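Local coordinates for protein possible thiamine biosynthesis enzyme (Candida albicans, PDB 2X7Q) that is of unknown function, but has the periplasmic binding protein fold of the SsuA/TauA family and may bind a small solute linked to thiamine biosynthesis, at residues I59-N63 with N85-H89; I69-E75 with W200-A206; G269-W275 with V307-N311; L14-K18 with H42-I46; Y131-F135 with F146-Q150. The protein carries 1 engineered substitution. All blocks are in the same frame, centred on the assembly; numbering follows the deposited sequence. Where two conformers were deposited one is given.

Contact 1 (I59-N63 with N85-H89); sequences INLLN and NENIH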
# COMPACT_ATOMS: atom_id res chain seq x y z
N ILE A 59 3.44 -9.42 -3.49
CA ILE A 59 2.62 -10.61 -3.67
C ILE A 59 3.42 -11.73 -4.34
O ILE A 59 3.30 -12.90 -3.97
CB ILE A 59 1.35 -10.33 -4.49
CG1 ILE A 59 0.49 -9.26 -3.80
CG2 ILE A 59 0.55 -11.60 -4.69
CD1 ILE A 59 -0.77 -8.91 -4.56
N ASN A 60 4.24 -11.36 -5.32
CA ASN A 60 5.09 -12.32 -6.01
C ASN A 60 6.08 -12.98 -5.05
O ASN A 60 6.34 -14.18 -5.12
CB ASN A 60 5.84 -11.66 -7.16
CG ASN A 60 4.92 -11.27 -8.30
OD1 ASN A 60 3.78 -11.70 -8.37
ND2 ASN A 60 5.43 -10.44 -9.21
N LEU A 61 6.64 -12.17 -4.14
CA LEU A 61 7.59 -12.67 -3.15
C LEU A 61 6.91 -13.63 -2.18
O LEU A 61 7.52 -14.61 -1.74
CB LEU A 61 8.22 -11.50 -2.39
CG LEU A 61 9.05 -10.52 -3.22
CD1 LEU A 61 9.51 -9.34 -2.38
CD2 LEU A 61 10.25 -11.23 -3.85
N LEU A 62 5.65 -13.36 -1.85
CA LEU A 62 4.88 -14.25 -0.98
C LEU A 62 4.57 -15.56 -1.70
O LEU A 62 4.59 -16.63 -1.09
CB LEU A 62 3.59 -13.57 -0.54
CG LEU A 62 3.72 -12.35 0.37
CD1 LEU A 62 2.36 -11.77 0.70
CD2 LEU A 62 4.48 -12.71 1.64
N ASN A 63 4.30 -15.46 -3.00
CA ASN A 63 3.98 -16.63 -3.81
C ASN A 63 5.18 -17.56 -3.99
O ASN A 63 5.02 -18.78 -4.05
CB ASN A 63 3.44 -16.20 -5.17
CG ASN A 63 2.08 -15.54 -5.08
OD1 ASN A 63 1.42 -15.58 -4.04
ND2 ASN A 63 1.64 -14.94 -6.18
N ASN A 85 -6.49 -16.16 -5.29
CA ASN A 85 -5.24 -16.51 -4.62
C ASN A 85 -5.49 -16.92 -3.17
O ASN A 85 -5.44 -16.09 -2.26
CB ASN A 85 -4.22 -15.37 -4.69
CG ASN A 85 -2.83 -15.81 -4.28
OD1 ASN A 85 -2.66 -16.83 -3.62
ND2 ASN A 85 -1.83 -15.04 -4.67
N GLU A 86 -5.78 -18.20 -2.96
CA GLU A 86 -6.15 -18.71 -1.65
C GLU A 86 -4.93 -18.91 -0.75
O GLU A 86 -5.06 -19.39 0.38
CB GLU A 86 -6.94 -20.02 -1.77
CG GLU A 86 -6.09 -21.25 -2.06
CD GLU A 86 -5.76 -21.42 -3.53
OE1 GLU A 86 -5.83 -20.43 -4.28
OE2 GLU A 86 -5.42 -22.55 -3.93
N ASN A 87 -3.76 -18.54 -1.25
CA ASN A 87 -2.53 -18.68 -0.48
C ASN A 87 -2.03 -17.34 0.06
O ASN A 87 -0.90 -17.24 0.55
CB ASN A 87 -1.44 -19.38 -1.30
CG ASN A 87 -1.75 -20.85 -1.52
OD1 ASN A 87 -2.32 -21.51 -0.66
ND2 ASN A 87 -1.36 -21.36 -2.68
N ILE A 88 -2.88 -16.32 -0.02
CA ILE A 88 -2.57 -15.01 0.54
C ILE A 88 -3.52 -14.71 1.70
O ILE A 88 -4.73 -14.85 1.57
CB ILE A 88 -2.69 -13.90 -0.52
CG1 ILE A 88 -1.61 -14.05 -1.58
CG2 ILE A 88 -2.59 -12.53 0.14
CD1 ILE A 88 -0.20 -13.88 -1.05
N HIS A 89 -2.95 -14.31 2.83
CA HIS A 89 -3.74 -14.02 4.02
C HIS A 89 -3.51 -12.61 4.55
O HIS A 89 -2.37 -12.21 4.79
CB HIS A 89 -3.44 -15.04 5.12
CG HIS A 89 -4.00 -16.40 4.86
ND1 HIS A 89 -3.38 -17.33 4.05
CD2 HIS A 89 -5.13 -17.00 5.31
CE1 HIS A 89 -4.10 -18.43 4.01
NE2 HIS A 89 -5.17 -18.26 4.77
O HOH W 1 -1.04 -13.76 -7.38
O HOH W 2 0.96 -16.87 -1.54

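Contact 2 (I69-E75 with W200-A206); sequences IAIGLTE and WSSWVVA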
# COMPACT_ATOMS: atom_id res chain seq x y z
N ILE A 69 6.44 -12.29 5.28
CA ILE A 69 5.46 -11.24 5.50
C ILE A 69 5.64 -10.08 4.52
O ILE A 69 6.77 -9.77 4.12
CB ILE A 69 5.54 -10.70 6.95
CG1 ILE A 69 5.31 -11.83 7.95
CG2 ILE A 69 4.53 -9.58 7.17
CD1 ILE A 69 5.30 -11.38 9.40
N ALA A 70 4.54 -9.44 4.14
CA ALA A 70 4.58 -8.29 3.25
C ALA A 70 3.68 -7.17 3.76
O ALA A 70 2.54 -7.40 4.14
CB ALA A 70 4.18 -8.69 1.84
N ILE A 71 4.22 -5.95 3.78
CA ILE A 71 3.45 -4.77 4.18
C ILE A 71 3.14 -3.93 2.95
O ILE A 71 3.99 -3.17 2.48
CB ILE A 71 4.23 -3.90 5.19
CG1 ILE A 71 4.87 -4.77 6.27
CG2 ILE A 71 3.32 -2.85 5.81
CD1 ILE A 71 4.00 -4.98 7.50
N GLY A 72 1.92 -4.05 2.42
CA GLY A 72 1.56 -3.36 1.20
C GLY A 72 0.16 -2.76 1.20
O GLY A 72 -0.53 -2.78 2.22
N LEU A 73 -0.25 -2.23 0.06
CA LEU A 73 -1.56 -1.59 -0.06
C LEU A 73 -2.70 -2.59 0.08
O LEU A 73 -2.60 -3.73 -0.38
CB LEU A 73 -1.67 -0.84 -1.39
CG LEU A 73 -0.64 0.28 -1.62
CD1 LEU A 73 -0.80 0.90 -3.00
CD2 LEU A 73 -0.75 1.34 -0.53
N THR A 74 -3.78 -2.16 0.72
CA THR A 74 -4.92 -3.02 0.99
C THR A 74 -5.54 -3.61 -0.27
O THR A 74 -5.70 -4.82 -0.38
CB THR A 74 -6.01 -2.27 1.79
OG1 THR A 74 -5.46 -1.81 3.03
CG2 THR A 74 -7.19 -3.19 2.08
N GLU A 75 -5.90 -2.75 -1.22
CA GLU A 75 -6.60 -3.20 -2.43
C GLU A 75 -5.80 -4.25 -3.20
O GLU A 75 -6.38 -5.14 -3.83
CB GLU A 75 -6.95 -2.02 -3.34
CG GLU A 75 -5.76 -1.37 -4.04
CD GLU A 75 -5.10 -0.31 -3.19
OE1 GLU A 75 -5.53 -0.11 -2.04
OE2 GLU A 75 -4.14 0.33 -3.68
N TRP A 200 -11.00 3.01 1.72
CA TRP A 200 -10.60 2.01 2.71
C TRP A 200 -9.29 2.37 3.40
O TRP A 200 -8.57 3.26 2.95
CB TRP A 200 -10.46 0.65 2.03
CG TRP A 200 -9.60 0.70 0.80
CD1 TRP A 200 -8.23 0.68 0.76
CD2 TRP A 200 -10.04 0.80 -0.56
NE1 TRP A 200 -7.80 0.76 -0.54
CE2 TRP A 200 -8.89 0.83 -1.37
CE3 TRP A 200 -11.30 0.86 -1.17
CZ2 TRP A 200 -8.96 0.91 -2.76
CZ3 TRP A 200 -11.36 0.94 -2.55
CH2 TRP A 200 -10.20 0.97 -3.33
N SER A 201 -8.99 1.67 4.49
CA SER A 201 -7.69 1.78 5.14
C SER A 201 -6.62 1.38 4.13
O SER A 201 -6.80 0.43 3.37
CB SER A 201 -7.62 0.90 6.38
OG SER A 201 -8.55 1.33 7.36
N SER A 202 -5.50 2.10 4.12
CA SER A 202 -4.53 1.99 3.03
C SER A 202 -3.54 0.83 3.11
O SER A 202 -3.15 0.28 2.08
CB SER A 202 -3.78 3.31 2.86
OG SER A 202 -3.18 3.72 4.08
N TRP A 203 -3.14 0.45 4.32
CA TRP A 203 -2.09 -0.57 4.47
C TRP A 203 -2.50 -1.74 5.37
O TRP A 203 -3.19 -1.56 6.37
CB TRP A 203 -0.81 0.08 4.99
CG TRP A 203 -0.21 1.05 4.02
CD1 TRP A 203 -0.62 2.33 3.77
CD2 TRP A 203 0.93 0.83 3.17
NE1 TRP A 203 0.18 2.91 2.82
CE2 TRP A 203 1.14 2.01 2.43
CE3 TRP A 203 1.78 -0.26 2.96
CZ2 TRP A 203 2.17 2.13 1.50
CZ3 TRP A 203 2.80 -0.13 2.04
CH2 TRP A 203 2.99 1.05 1.32
N VAL A 204 -2.04 -2.93 5.00
CA VAL A 204 -2.33 -4.14 5.76
C VAL A 204 -1.09 -5.02 5.85
O VAL A 204 -0.14 -4.87 5.07
CB VAL A 204 -3.47 -4.96 5.13
CG1 VAL A 204 -4.77 -4.17 5.15
CG2 VAL A 204 -3.10 -5.37 3.72
N VAL A 205 -1.10 -5.95 6.80
CA VAL A 205 -0.01 -6.92 6.94
C VAL A 205 -0.46 -8.26 6.37
O VAL A 205 -1.44 -8.84 6.84
CB VAL A 205 0.40 -7.09 8.41
CG1 VAL A 205 1.50 -8.15 8.53
CG2 VAL A 205 0.87 -5.77 8.99
N ALA A 206 0.25 -8.76 5.37
CA ALA A 206 -0.13 -10.01 4.72
C ALA A 206 0.95 -11.08 4.84
O ALA A 206 2.12 -10.78 5.06
CB ALA A 206 -0.48 -9.76 3.26
O HOH W 3 -4.52 1.38 -0.03

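Contact 3 (G269-W275 with V307-N311); sequences GKTPLDW and VKKTN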
# COMPACT_ATOMS: atom_id res chain seq x y z
N GLY A 269 -2.85 -5.99 16.37
CA GLY A 269 -2.54 -7.17 17.16
C GLY A 269 -3.36 -7.26 18.43
O GLY A 269 -3.48 -8.33 19.03
N LYS A 270 -3.93 -6.13 18.85
CA LYS A 270 -4.73 -6.09 20.07
C LYS A 270 -6.21 -6.33 19.76
O LYS A 270 -6.95 -6.85 20.60
CB LYS A 270 -4.56 -4.74 20.78
CG LYS A 270 -3.12 -4.40 21.13
CD LYS A 270 -2.44 -5.54 21.88
CE LYS A 270 -1.03 -5.16 22.30
NZ LYS A 270 -0.21 -6.37 22.63
N THR A 271 -6.62 -5.96 18.56
CA THR A 271 -8.01 -6.13 18.13
C THR A 271 -8.06 -6.50 16.65
O THR A 271 -7.24 -6.05 15.86
CB THR A 271 -8.83 -4.86 18.38
OG1 THR A 271 -10.22 -5.12 18.12
CG2 THR A 271 -8.35 -3.72 17.49
N PRO A 272 -9.04 -7.35 16.27
CA PRO A 272 -9.20 -7.77 14.88
C PRO A 272 -9.35 -6.57 13.95
O PRO A 272 -9.84 -5.52 14.38
CB PRO A 272 -10.50 -8.58 14.90
CG PRO A 272 -10.60 -9.08 16.30
CD PRO A 272 -10.01 -8.00 17.16
N LEU A 273 -8.94 -6.72 12.69
CA LEU A 273 -9.07 -5.65 11.71
C LEU A 273 -10.53 -5.28 11.49
O LEU A 273 -11.42 -6.10 11.70
CB LEU A 273 -8.41 -6.05 10.39
CG LEU A 273 -8.91 -7.31 9.68
CD1 LEU A 273 -10.18 -7.03 8.89
CD2 LEU A 273 -7.84 -7.85 8.75
N ASP A 274 -10.76 -4.05 11.06
CA ASP A 274 -12.11 -3.57 10.80
C ASP A 274 -12.63 -4.15 9.48
O ASP A 274 -12.24 -3.71 8.40
CB ASP A 274 -12.15 -2.05 10.77
CG ASP A 274 -13.57 -1.50 10.71
OD1 ASP A 274 -14.52 -2.31 10.63
OD2 ASP A 274 -13.73 -0.27 10.75
N TRP A 275 -13.51 -5.13 9.59
CA TRP A 275 -14.04 -5.84 8.42
C TRP A 275 -14.72 -4.89 7.43
O TRP A 275 -14.58 -5.05 6.22
CB TRP A 275 -15.02 -6.92 8.87
CG TRP A 275 -15.41 -7.87 7.78
CD1 TRP A 275 -16.55 -7.83 7.02
CD2 TRP A 275 -14.66 -8.99 7.30
NE1 TRP A 275 -16.55 -8.86 6.12
CE2 TRP A 275 -15.41 -9.59 6.27
CE3 TRP A 275 -13.43 -9.55 7.67
CZ2 TRP A 275 -14.96 -10.72 5.59
CZ3 TRP A 275 -12.99 -10.67 6.99
CH2 TRP A 275 -13.75 -11.25 5.96
N VAL A 307 -9.17 -13.65 5.16
CA VAL A 307 -9.07 -12.39 5.90
C VAL A 307 -9.40 -12.60 7.37
O VAL A 307 -10.52 -12.96 7.73
CB VAL A 307 -9.99 -11.30 5.31
CG1 VAL A 307 -9.80 -9.99 6.06
CG2 VAL A 307 -9.72 -11.11 3.83
N LYS A 308 -8.40 -12.37 8.23
CA LYS A 308 -8.53 -12.63 9.66
C LYS A 308 -9.63 -11.80 10.32
O LYS A 308 -9.77 -10.60 10.06
CB LYS A 308 -7.20 -12.37 10.36
CG LYS A 308 -6.14 -13.44 10.10
CD LYS A 308 -6.51 -14.76 10.75
CE LYS A 308 -5.42 -15.80 10.58
NZ LYS A 308 -5.75 -17.07 11.27
N LYS A 309 -10.41 -12.45 11.18
CA LYS A 309 -11.40 -11.75 12.00
C LYS A 309 -11.03 -11.89 13.48
O LYS A 309 -11.80 -11.52 14.36
CB LYS A 309 -12.81 -12.29 11.74
CG LYS A 309 -13.39 -11.86 10.40
CD LYS A 309 -14.90 -12.05 10.36
CE LYS A 309 -15.29 -13.51 10.21
NZ LYS A 309 -14.91 -14.06 8.87
N THR A 310 -9.84 -12.43 13.72
CA THR A 310 -9.32 -12.57 15.08
C THR A 310 -7.83 -12.23 15.10
O THR A 310 -7.21 -12.03 14.06
CB THR A 310 -9.50 -14.01 15.60
OG1 THR A 310 -8.69 -14.91 14.84
CG2 THR A 310 -10.96 -14.43 15.51
N ASN A 311 -7.26 -12.18 16.30
CA ASN A 311 -5.83 -11.95 16.46
C ASN A 311 -5.09 -13.26 16.70
O ASN A 311 -5.67 -14.23 17.20
CB ASN A 311 -5.56 -10.98 17.61
CG ASN A 311 -6.07 -9.58 17.32
OD1 ASN A 311 -6.85 -9.02 18.09
ND2 ASN A 311 -5.63 -9.01 16.20
O HOH W 4 -7.27 -9.12 12.37
O HOH W 5 -11.85 -8.80 10.91

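Contact 4 (L14-K18 with H42-I46); sequences LPTLK and HDLSI. Engineered in segment 14-18: Leu14 (natural residue Met).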
# COMPACT_ATOMS: atom_id res chain seq x y z
N LEU A 14 12.22 -18.94 18.00
CA LEU A 14 11.40 -18.43 16.90
C LEU A 14 12.19 -18.40 15.59
O LEU A 14 13.28 -17.84 15.53
CB LEU A 14 10.88 -17.03 17.23
CG LEU A 14 9.94 -16.92 18.43
CD1 LEU A 14 9.56 -15.47 18.71
CD2 LEU A 14 8.70 -17.76 18.21
N PRO A 15 11.63 -19.01 14.54
CA PRO A 15 12.28 -19.07 13.23
C PRO A 15 12.49 -17.68 12.63
O PRO A 15 11.71 -16.77 12.91
CB PRO A 15 11.29 -19.87 12.38
CG PRO A 15 9.97 -19.70 13.06
CD PRO A 15 10.30 -19.65 14.53
N THR A 16 13.52 -17.54 11.81
CA THR A 16 13.81 -16.27 11.15
C THR A 16 12.63 -15.82 10.29
O THR A 16 11.87 -16.65 9.79
CB THR A 16 15.07 -16.37 10.27
OG1 THR A 16 16.17 -16.83 11.06
CG2 THR A 16 15.42 -15.01 9.68
N LEU A 17 12.49 -14.51 10.13
CA LEU A 17 11.35 -13.96 9.42
C LEU A 17 11.79 -12.93 8.38
O LEU A 17 12.34 -11.89 8.73
CB LEU A 17 10.38 -13.32 10.41
CG LEU A 17 8.90 -13.31 10.04
CD1 LEU A 17 8.38 -14.73 9.91
CD2 LEU A 17 8.11 -12.54 11.08
N LYS A 18 11.55 -13.23 7.11
CA LYS A 18 11.87 -12.31 6.03
C LYS A 18 10.67 -11.41 5.73
O LYS A 18 9.64 -11.88 5.24
CB LYS A 18 12.29 -13.08 4.77
CG LYS A 18 13.50 -13.97 4.97
CD LYS A 18 13.96 -14.59 3.65
CE LYS A 18 14.46 -13.53 2.69
NZ LYS A 18 14.90 -14.11 1.39
N HIS A 42 11.60 -9.22 21.38
CA HIS A 42 10.57 -10.25 21.23
C HIS A 42 11.17 -11.57 20.75
O HIS A 42 10.46 -12.44 20.25
CB HIS A 42 9.48 -9.79 20.27
CG HIS A 42 8.50 -8.83 20.88
ND1 HIS A 42 8.73 -7.48 20.96
CD2 HIS A 42 7.28 -9.04 21.42
CE1 HIS A 42 7.69 -6.89 21.54
NE2 HIS A 42 6.80 -7.82 21.83
N ASP A 43 12.48 -11.71 20.92
CA ASP A 43 13.19 -12.93 20.53
C ASP A 43 13.03 -13.20 19.03
O ASP A 43 12.89 -14.35 18.61
CB ASP A 43 12.68 -14.13 21.34
CG ASP A 43 12.81 -13.92 22.83
OD1 ASP A 43 13.94 -13.69 23.31
OD2 ASP A 43 11.78 -13.97 23.53
N LEU A 44 13.07 -12.14 18.24
CA LEU A 44 12.88 -12.25 16.80
C LEU A 44 14.16 -11.95 16.03
O LEU A 44 15.00 -11.17 16.48
CB LEU A 44 11.77 -11.31 16.33
CG LEU A 44 10.35 -11.53 16.87
CD1 LEU A 44 9.45 -10.36 16.51
CD2 LEU A 44 9.77 -12.84 16.35
N SER A 45 14.30 -12.56 14.86
CA SER A 45 15.39 -12.25 13.94
C SER A 45 14.79 -11.89 12.58
O SER A 45 14.46 -12.77 11.79
CB SER A 45 16.34 -13.44 13.81
OG SER A 45 15.67 -14.59 13.32
N ILE A 46 14.66 -10.59 12.34
CA ILE A 46 13.97 -10.12 11.15
C ILE A 46 14.93 -9.68 10.04
O ILE A 46 15.79 -8.84 10.26
CB ILE A 46 13.02 -8.94 11.47
CG1 ILE A 46 12.11 -9.30 12.64
CG2 ILE A 46 12.21 -8.56 10.25
CD1 ILE A 46 11.20 -10.48 12.38
O HOH W 6 12.69 -14.92 14.80

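Contact 5 (Y131-F135 with F146-Q150); sequences YVMSF and FDQFQ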
# COMPACT_ATOMS: atom_id res chain seq x y z
N TYR A 131 -3.05 1.70 -11.29
CA TYR A 131 -3.95 1.12 -12.27
C TYR A 131 -5.36 0.98 -11.71
O TYR A 131 -6.33 1.43 -12.32
CB TYR A 131 -3.43 -0.24 -12.74
CG TYR A 131 -4.40 -1.00 -13.62
CD1 TYR A 131 -5.23 -1.97 -13.07
CD2 TYR A 131 -4.47 -0.76 -14.98
CE1 TYR A 131 -6.12 -2.67 -13.86
CE2 TYR A 131 -5.36 -1.46 -15.78
CZ TYR A 131 -6.18 -2.41 -15.22
OH TYR A 131 -7.06 -3.11 -16.01
N VAL A 132 -5.47 0.35 -10.55
CA VAL A 132 -6.76 0.11 -9.91
C VAL A 132 -7.50 1.42 -9.62
O VAL A 132 -8.69 1.54 -9.90
CB VAL A 132 -6.60 -0.68 -8.60
CG1 VAL A 132 -7.87 -0.59 -7.76
CG2 VAL A 132 -6.25 -2.13 -8.89
N MSE A 133 -6.78 2.39 -9.07
CA MSE A 133 -7.38 3.66 -8.68
C MSE A 133 -7.89 4.46 -9.87
O MSE A 133 -8.73 5.34 -9.70
CB MSE A 133 -6.39 4.50 -7.87
CG MSE A 133 -6.12 3.97 -6.47
SE MSE A 133 -7.75 3.81 -5.42
CE MSE A 133 -8.34 5.65 -5.51
N SER A 134 -7.38 4.17 -11.06
CA SER A 134 -7.84 4.86 -12.26
C SER A 134 -9.30 4.51 -12.54
O SER A 134 -10.07 5.34 -13.02
CB SER A 134 -6.96 4.52 -13.46
OG SER A 134 -7.23 3.21 -13.94
N PHE A 135 -9.67 3.27 -12.23
CA PHE A 135 -11.05 2.82 -12.37
C PHE A 135 -11.95 3.49 -11.33
O PHE A 135 -13.03 3.96 -11.66
CB PHE A 135 -11.13 1.30 -12.24
CG PHE A 135 -10.56 0.55 -13.41
CD1 PHE A 135 -9.19 0.36 -13.53
CD2 PHE A 135 -11.39 0.02 -14.38
CE1 PHE A 135 -8.66 -0.33 -14.60
CE2 PHE A 135 -10.87 -0.68 -15.46
CZ PHE A 135 -9.50 -0.85 -15.57
N PHE A 146 -11.19 3.84 -18.11
CA PHE A 146 -10.18 4.01 -19.15
C PHE A 146 -9.74 2.67 -19.72
O PHE A 146 -9.75 1.65 -19.02
CB PHE A 146 -8.98 4.79 -18.60
CG PHE A 146 -9.36 6.06 -17.88
CD1 PHE A 146 -9.48 6.09 -16.50
CD2 PHE A 146 -9.61 7.23 -18.59
CE1 PHE A 146 -9.83 7.25 -15.84
CE2 PHE A 146 -9.96 8.40 -17.93
CZ PHE A 146 -10.07 8.41 -16.56
N ASP A 147 -9.35 2.66 -20.99
CA ASP A 147 -8.93 1.43 -21.65
C ASP A 147 -7.56 1.56 -22.33
O ASP A 147 -7.04 0.59 -22.88
CB ASP A 147 -9.99 0.97 -22.66
CG ASP A 147 -10.39 2.07 -23.62
OD1 ASP A 147 -9.51 2.79 -24.12
OD2 ASP A 147 -11.60 2.20 -23.90
N GLN A 148 -6.99 2.75 -22.27
CA GLN A 148 -5.64 2.98 -22.79
C GLN A 148 -4.64 3.09 -21.64
O GLN A 148 -4.66 4.06 -20.89
CB GLN A 148 -5.60 4.25 -23.65
CG GLN A 148 -6.39 4.16 -24.94
CD GLN A 148 -6.14 5.34 -25.86
OE1 GLN A 148 -5.14 5.38 -26.58
NE2 GLN A 148 -7.04 6.31 -25.85
N PHE A 149 -3.77 2.10 -21.52
CA PHE A 149 -2.81 2.07 -20.43
C PHE A 149 -1.37 1.94 -20.92
O PHE A 149 -1.08 1.13 -21.80
CB PHE A 149 -3.13 0.93 -19.45
CG PHE A 149 -4.47 1.07 -18.78
CD1 PHE A 149 -5.56 0.33 -19.21
CD2 PHE A 149 -4.64 1.95 -17.72
CE1 PHE A 149 -6.79 0.46 -18.59
CE2 PHE A 149 -5.86 2.08 -17.10
CZ PHE A 149 -6.94 1.34 -17.54
N GLN A 150 -0.48 2.75 -20.35
CA GLN A 150 0.93 2.71 -20.71
C GLN A 150 1.78 2.18 -19.56
O GLN A 150 2.00 2.88 -18.57
CB GLN A 150 1.42 4.09 -21.13
CG GLN A 150 0.85 4.59 -22.46
CD GLN A 150 -0.61 4.99 -22.35
OE1 GLN A 150 -1.40 4.74 -23.26
NE2 GLN A 150 -0.97 5.63 -21.25
O HOH W 7 -9.83 2.97 -15.52

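Contact 1 (I59-N63 with N85-H89)
Ile88 CD1 is the point where the hydrophobic half of this contact closes: it lies 3.8 Å from Leu62 CD1, and the same Leu62 reaches it with CB. The two side chains cross at about a right angle. In Ile88 both torsions turn back (chi1 -67°, chi2 -65°), which swings CD1 off the line of the strand and against the last turn of helix 55-63. Ile59 CG2 stands farther off, 4.4 Å from Ile88 CD1, and fills in beside it. The other half is polar and wet. Asn63 and Asn85 come from opposite directions with their amide planes 48° apart, and Asn85 ND2 gives Asn63 OD1 a weak but straight bond of 3.4 Å; the stronger partner of this ND2 is Asp80. One water accepts from both amide nitrogens, weakly from Asn85 ND2, while a second water donates to Asn63 OD1 and, at 2.8 Å, to Asn87 O. On its own segment Asn85 OD1 receives Asn87 N at 3.1 Å, an Asx turn within the type I turn 85-88 that leads into the strand. Asp80 and Ile81 of helix 74-82 also pack on Ile88, and Phe77 on Ile59, so the C-terminal end of helix 55-63 rests against both helix 74-82 and the start of edge strand 88-95.

Contact 2 (I69-E75 with W200-A206)
Leu73 CD2 sits over one face of the Trp203 indole, 3.9 Å from the centroid of the six-membered ring, a CH-pi contact. The indole passes close to the backbone at Gly72, which has no side chain to hold it off, with CE3 3.5 Å from Gly72 C; at the ring edge, Trp203 CZ3 comes within 3.3 Å of Ile71 O. Strands 69-73 and 203-206 run antiparallel here, at 161°. Ala70 and Ala206 exchange two 2.9 Å bonds between N and O; next, Val204 N reaches Gly72 O while the return bond is weak. On the face carrying Ile71 and Val205, Ile71 CD1 lies alongside Val205 CG2 at 3.6 Å, and Val205 CG1 packs against Ile69 CG2. Beyond the strands Thr74 plugs the bend at 201-202. Its OG1, beside its own backbone N, donates to Ser201 O at 2.6 Å from above the carbonyl plane, its N binds Ser202 O, and Val204 CG1 crosses Thr74 at about a right angle and presses against OG1. Glu75 folds back (chi1 71°, chi2 -86°), laying CB near Trp200 CZ2 and letting OE1 accept from Trp200 NE1 at 2.9 Å, on the anti side but tilted out of the carboxylate plane; a water joins OE1 to Ser202 O. The pair lies inside a mixed five-stranded sheet, flanked by strands 17-21 and 88-95, with Phe77 of helix 74-82 and Ile278 of helix 275-289 against Val204.

Contact 3 (G269-W275 with V307-N311)
One water is held between Leu273 O and Lys308 O, donating to the first at 2.8 Å and to the second at 2.9 Å. The contact is a surface pairing of two irregular loops in a periplasmic binding protein fold, one entering helix 275-289 and the other leaving helix 296-306. A second water accepts from Leu273 N and donates weakly to Thr310 O, so much of the polar link between the backbones is made through water. Leu273 takes the position between N and the carbonyl carbon (chi1 59°), which turns CG onto Lys308 O and CD2 to 4.0 Å from Val307 CG1. Near the other end, Asn311 turns its amide toward the backbone at 269-272, and ND2 gives Thr271 O a weak bond of 3.4 Å. Pro272 lays CB and CG against Lys309 O. Leu273 also packs on Thr93 of strand 88-95, which places the loops beside the edge of a sheet. The indole of Trp275 meets Val307 obliquely with CZ3, 3.4 Å from Val307 CG1. Lys309, bent at its last two torsions, curls over one indole face, its CD 4.2 Å and its NZ 4.6 Å from the centroid of the six-membered ring, a CH-pi and a cation-pi contact.

Contact 4 (L14-K18 with H42-I46)
This is the start of a parallel strand pairing at the edge of a five-stranded sheet, where strand 17-21 pairs in parallel with edge strand 46-50 in a periplasmic binding protein fold. The two are joined by a beta-alpha-beta crossover through helices 28-35 and 38-41, the second ending in a Schellman motif with Asp43, at positive phi, as its C-prime residue. Leu17 and Ile46 form the bridge. Leu17 N donates to Ser45 O at 3.1 Å, nearly straight at 165°, and Ile46 CA approaches Leu17 O at 3.4 Å. The side chains of Leu17 and Ile46 lie side by side, pointing the same way, on one face of the sheet; with CG1 beside the backbone N and chi2 at -62°, Ile46 folds CD1 back to 3.6 Å from Leu17 CB. Ahead of the bridge the chains part, and a water bridges the backbones, donating to Pro15 O and accepting from Ser45 N at 2.9 Å. Thr16 and Ser45 meet through a hydrogen bond between their hydroxyls, OG1 to OG at 3.2 Å, while Thr16 CG2 rests close to Ser45 O. Lys215 NZ hydrogen-bonds to Thr16 O, and Val218 of helix 216-235 packs on Pro15 and Leu44. At the first modelled residue, the engineered Leu14 reaches over the loop after helix 38-41, its CD1 3.5 Å from both Leu44 CD2 and Asp43 O.

Contact 5 (Y131-F135 with F146-Q150)
Tyr131 points the edge of its ring at the face of Phe149: CE2 stands over the centre of that ring, 3.7 Å from Phe149 CZ, with centroids 4.8 Å apart and planes at 55°. Tyr131 gets there by placing CG anti to its N (chi1 172°), which carries the phenol from the helix toward the strand. Phe135, one turn on, keeps CG beside its N instead (chi1 -72°); its ring lies nearly parallel to Phe149 but slid well aside, touching only through CE1 and CZ near Phe149 CZ. Phe149 points toward the helix and meets both rings, while Phe135 CE1 lies over one face of the Tyr131 ring. Ser134 OG donates to Tyr131 O at 2.6 Å; Tyr131 O also accepts from Ser134 N. The same OG faces the Phe149 edge at CE2 and accepts from a water that itself accepts from Phe146 N at 3.1 Å. Phe146 brings its ring edge to Ser134 O, CE1 at 3.4 Å and in the ring plane. Ile121 of strand 120-123 packs on Phe146 and Phe149. The aromatic cluster thus seats helix 129-141 on strand 148-151, the helix-to-second-strand packing of a beta-alpha-beta unit.

In the fold
Contacts 1, 2 and 4 belong to one five-stranded sheet and its helices. Contacts 1 and 2, with centres 13 Å apart, touch where Leu62 CD1 meets Ala70 CB at 3.8 Å; contact 4 joins contact 2 through neighbouring strands, Ile69 CD1 lying 3.5 Å from Leu17 CD2. Contact 3 lies near this group without touching contact 2, the centres 13 Å and the nearest atoms about 6 Å apart. Contact 5 belongs to the second sheet; its centre is about 39 Å from that of contact 4, yet Met133 SE, as selenomethionine, packs 4.1 Å from Trp200 CZ2 of contact 2. Two such sheets fit the two-lobed binding-protein fold. A calcium ion lies about 7 Å from the Asn85 side chain.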